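Local coordinates for sensor protein (Bacillus halodurans, PDB 3O5Y) that is probably a two-component sensor histidine kinase that passes phosphate from ATP to a protein histidine, represented here by its GAF domain, at residues S60-A65 with V111-R116. Numbering follows the deposited sequence.
With ACT (acetate ion), chain C.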
ATOM      1  N   SER A  60      -1.822  -8.016 -11.442  1.00 42.87           N
ATOM      2  CA  SER A  60      -1.374  -7.246 -10.277  1.00 42.65           C
ATOM      3  C   SER A  60      -2.504  -6.541  -9.516  1.00 41.59           C
ATOM      4  O   SER A  60      -3.222  -5.704 -10.078  1.00 41.24           O
ATOM      5  CB  SER A  60      -0.304  -6.236 -10.672  1.00 42.70           C
ATOM      6  OG  SER A  60      -0.135  -5.272  -9.641  1.00 44.49           O
ATOM      7  N   LEU A  61      -2.645  -6.867  -8.230  1.00 41.34           N
ATOM      8  CA  LEU A  61      -3.676  -6.235  -7.393  1.00 40.88           C
ATOM      9  C   LEU A  61      -3.377  -4.736  -7.270  1.00 40.25           C
ATOM     10  O   LEU A  61      -4.284  -3.906  -7.396  1.00 39.89           O
ATOM     11  CB  LEU A  61      -3.716  -6.862  -5.998  1.00 41.25           C
ATOM     12  CG  LEU A  61      -5.045  -6.949  -5.228  1.00 41.77           C
ATOM     13  CD1 LEU A  61      -4.805  -7.102  -3.737  1.00 40.82           C
ATOM     14  CD2 LEU A  61      -5.906  -5.773  -5.447  1.00 43.70           C
ATOM     15  N   TYR A  62      -2.108  -4.403  -7.038  1.00 39.31           N
ATOM     16  CA  TYR A  62      -1.706  -3.007  -6.882  1.00 39.44           C
ATOM     17  C   TYR A  62      -2.010  -2.162  -8.143  1.00 40.10           C
ATOM     18  O   TYR A  62      -2.554  -1.061  -8.035  1.00 40.61           O
ATOM     19  CB  TYR A  62      -0.228  -2.887  -6.479  1.00 38.80           C
ATOM     20  CG  TYR A  62       0.167  -3.535  -5.148  1.00 37.25           C
ATOM     21  CD1 TYR A  62       1.515  -3.666  -4.791  1.00 34.94           C
ATOM     22  CD2 TYR A  62      -0.791  -4.031  -4.269  1.00 34.43           C
ATOM     23  CE1 TYR A  62       1.890  -4.243  -3.586  1.00 35.85           C
ATOM     24  CE2 TYR A  62      -0.427  -4.616  -3.057  1.00 34.47           C
ATOM     25  CZ  TYR A  62       0.913  -4.705  -2.712  1.00 35.45           C
ATOM     26  OH  TYR A  62       1.281  -5.287  -1.516  1.00 32.19           O
ATOM     27  N   TRP A  63      -1.683  -2.677  -9.329  1.00 40.48           N
ATOM     28  CA  TRP A  63      -2.011  -1.964 -10.569  1.00 41.10           C
ATOM     29  C   TRP A  63      -3.506  -1.881 -10.807  1.00 42.18           C
ATOM     30  O   TRP A  63      -4.001  -0.922 -11.407  1.00 43.36           O
ATOM     31  CB  TRP A  63      -1.346  -2.616 -11.772  1.00 41.15           C
ATOM     32  CG  TRP A  63       0.012  -2.109 -12.001  1.00 40.16           C
ATOM     33  CD1 TRP A  63       1.169  -2.741 -11.715  1.00 40.75           C
ATOM     34  CD2 TRP A  63       0.368  -0.829 -12.525  1.00 41.44           C
ATOM     35  NE1 TRP A  63       2.245  -1.961 -12.063  1.00 43.16           N
ATOM     36  CE2 TRP A  63       1.782  -0.775 -12.561  1.00 43.04           C
ATOM     37  CE3 TRP A  63      -0.370   0.272 -12.995  1.00 39.57           C
ATOM     38  CZ2 TRP A  63       2.482   0.336 -13.048  1.00 42.85           C
ATOM     39  CZ3 TRP A  63       0.319   1.374 -13.467  1.00 41.15           C
ATOM     40  CH2 TRP A  63       1.740   1.397 -13.491  1.00 42.96           C
ATOM     41  N   SER A  64      -4.235  -2.879 -10.322  1.00 42.49           N
ATOM     42  CA  SER A  64      -5.671  -2.884 -10.471  1.00 43.60           C
ATOM     43  C   SER A  64      -6.296  -1.714  -9.694  1.00 43.76           C
ATOM     44  O   SER A  64      -7.217  -1.061 -10.183  1.00 44.65           O
ATOM     45  CB  SER A  64      -6.217  -4.232 -10.021  1.00 44.02           C
ATOM     46  OG  SER A  64      -7.610  -4.268 -10.181  1.00 47.03           O
ATOM     47  N   ALA A  65      -5.767  -1.437  -8.503  1.00 43.47           N
ATOM     48  CA  ALA A  65      -6.206  -0.307  -7.694  1.00 43.53           C
ATOM     49  C   ALA A  65      -5.876   1.018  -8.379  1.00 43.88           C
ATOM     50  O   ALA A  65      -6.696   1.927  -8.406  1.00 44.09           O
ATOM     51  CB  ALA A  65      -5.562  -0.363  -6.323  1.00 43.54           C
ATOM     52  N   VAL A 111       1.183   3.495  -4.395  1.00 38.17           N
ATOM     53  CA  VAL A 111       0.225   2.599  -3.772  1.00 36.69           C
ATOM     54  C   VAL A 111       0.580   2.436  -2.307  1.00 37.18           C
ATOM     55  O   VAL A 111       1.766   2.377  -1.950  1.00 37.11           O
ATOM     56  CB  VAL A 111       0.170   1.218  -4.498  1.00 37.00           C
ATOM     57  CG1 VAL A 111      -0.584   0.154  -3.670  1.00 34.73           C
ATOM     58  CG2 VAL A 111      -0.478   1.364  -5.863  1.00 35.28           C
ATOM     59  N   LEU A 112      -0.450   2.413  -1.455  1.00 37.51           N
ATOM     60  CA  LEU A 112      -0.286   2.020  -0.050  1.00 38.40           C
ATOM     61  C   LEU A 112      -0.957   0.668   0.179  1.00 38.33           C
ATOM     62  O   LEU A 112      -2.138   0.484  -0.138  1.00 38.55           O
ATOM     63  CB  LEU A 112      -0.863   3.076   0.887  1.00 38.78           C
ATOM     64  CG  LEU A 112      -0.568   2.914   2.380  1.00 41.84           C
ATOM     65  CD1 LEU A 112       0.892   3.236   2.640  1.00 45.82           C
ATOM     66  CD2 LEU A 112      -1.421   3.847   3.200  1.00 43.69           C
ATOM     67  N   SER A 113      -0.204  -0.267   0.738  1.00 38.21           N
ATOM     68  CA  SER A 113      -0.666  -1.625   0.945  1.00 38.66           C
ATOM     69  C   SER A 113      -0.681  -1.926   2.434  1.00 38.95           C
ATOM     70  O   SER A 113       0.375  -1.912   3.074  1.00 39.94           O
ATOM     71  CB  SER A 113       0.293  -2.590   0.246  1.00 39.15           C
ATOM     72  OG  SER A 113      -0.216  -3.897   0.293  1.00 41.22           O
ATOM     73  N   ILE A 114      -1.855  -2.181   3.003  1.00 38.28           N
ATOM     74  CA  ILE A 114      -1.932  -2.354   4.456  1.00 38.29           C
ATOM     75  C   ILE A 114      -2.431  -3.754   4.776  1.00 38.55           C
ATOM     76  O   ILE A 114      -3.514  -4.158   4.325  1.00 38.11           O
ATOM     77  CB  ILE A 114      -2.819  -1.288   5.147  1.00 38.59           C
ATOM     78  CG1 ILE A 114      -2.451   0.123   4.671  1.00 38.62           C
ATOM     79  CG2 ILE A 114      -2.695  -1.385   6.673  1.00 38.54           C
ATOM     80  CD1 ILE A 114      -3.149   1.205   5.418  1.00 38.66           C
ATOM     81  N   GLY A 115      -1.610  -4.487   5.524  1.00 38.59           N
ATOM     82  CA  GLY A 115      -1.842  -5.889   5.790  1.00 39.48           C
ATOM     83  C   GLY A 115      -2.251  -6.128   7.222  1.00 40.07           C
ATOM     84  O   GLY A 115      -1.827  -5.401   8.137  1.00 40.43           O
ATOM     85  N   ARG A 116      -3.103  -7.126   7.418  1.00 40.05           N
ATOM     86  CA  ARG A 116      -3.397  -7.615   8.774  1.00 40.88           C
ATOM     87  C   ARG A 116      -3.174  -9.107   8.824  1.00 41.84           C
ATOM     88  O   ARG A 116      -3.491  -9.831   7.858  1.00 41.98           O
ATOM     89  CB  ARG A 116      -4.837  -7.288   9.193  1.00 40.47           C
ATOM     90  CG  ARG A 116      -5.094  -5.827   9.447  1.00 40.47           C
ATOM     91  CD  ARG A 116      -6.562  -5.538   9.683  1.00 42.94           C
ATOM     92  NE  ARG A 116      -6.735  -4.208  10.280  1.00 45.06           N
ATOM     93  CZ  ARG A 116      -7.913  -3.627  10.482  1.00 47.32           C
ATOM     94  NH1 ARG A 116      -9.033  -4.264  10.129  1.00 49.48           N
ATOM     95  NH2 ARG A 116      -7.977  -2.413  11.030  1.00 46.97           N
TER
HETATM   96  C   ACT C   2       4.739  -6.106  -1.152  1.00 45.04           C
HETATM   97  O   ACT C   2       4.468  -6.890  -2.116  1.00 45.44           O
HETATM   98  OXT ACT C   2       3.914  -5.184  -0.873  1.00 44.20           O
HETATM   99  CH3 ACT C   2       6.011  -6.292  -0.390  1.00 44.59           C
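Tyr62 OH is shared between Ser113 and a bound acetate: it lies 2.7 Å from Ser113 OG and gives its proton to the acetate OXT, also 2.7 Å away. The acetate oxygen sits at the ring edge, near the ring plane, whereas Ser113 OG approaches obliquely. Nearer the helix, Val111 CG1 packs over one ring face, 4.0 Å from Tyr62 CG, and the two side chains cross at about a right angle. With its CG anti to the carbonyl carbon (chi1 -61°), Tyr62 reaches from helix 61-68 to strand 108-116 in the middle of the antiparallel GAF sheet. At the start of that helix, Ser60, the N-cap residue, accepts from Trp63 N through OG (3.0 Å), while Glu85 accepts from Tyr62 N. Arg25 and Ser27 also bind the acetate. A phenylalanine in place of Tyr62 would probably keep the Val111 packing but leave Ser113 and the acetate without the hydroxyl that links them. The acetate, probably from the crystallisation liquor, thus marks a polar site between helix and sheet, on the face where GAF domains commonly bind their ligands, with donors suited to a small carboxylate.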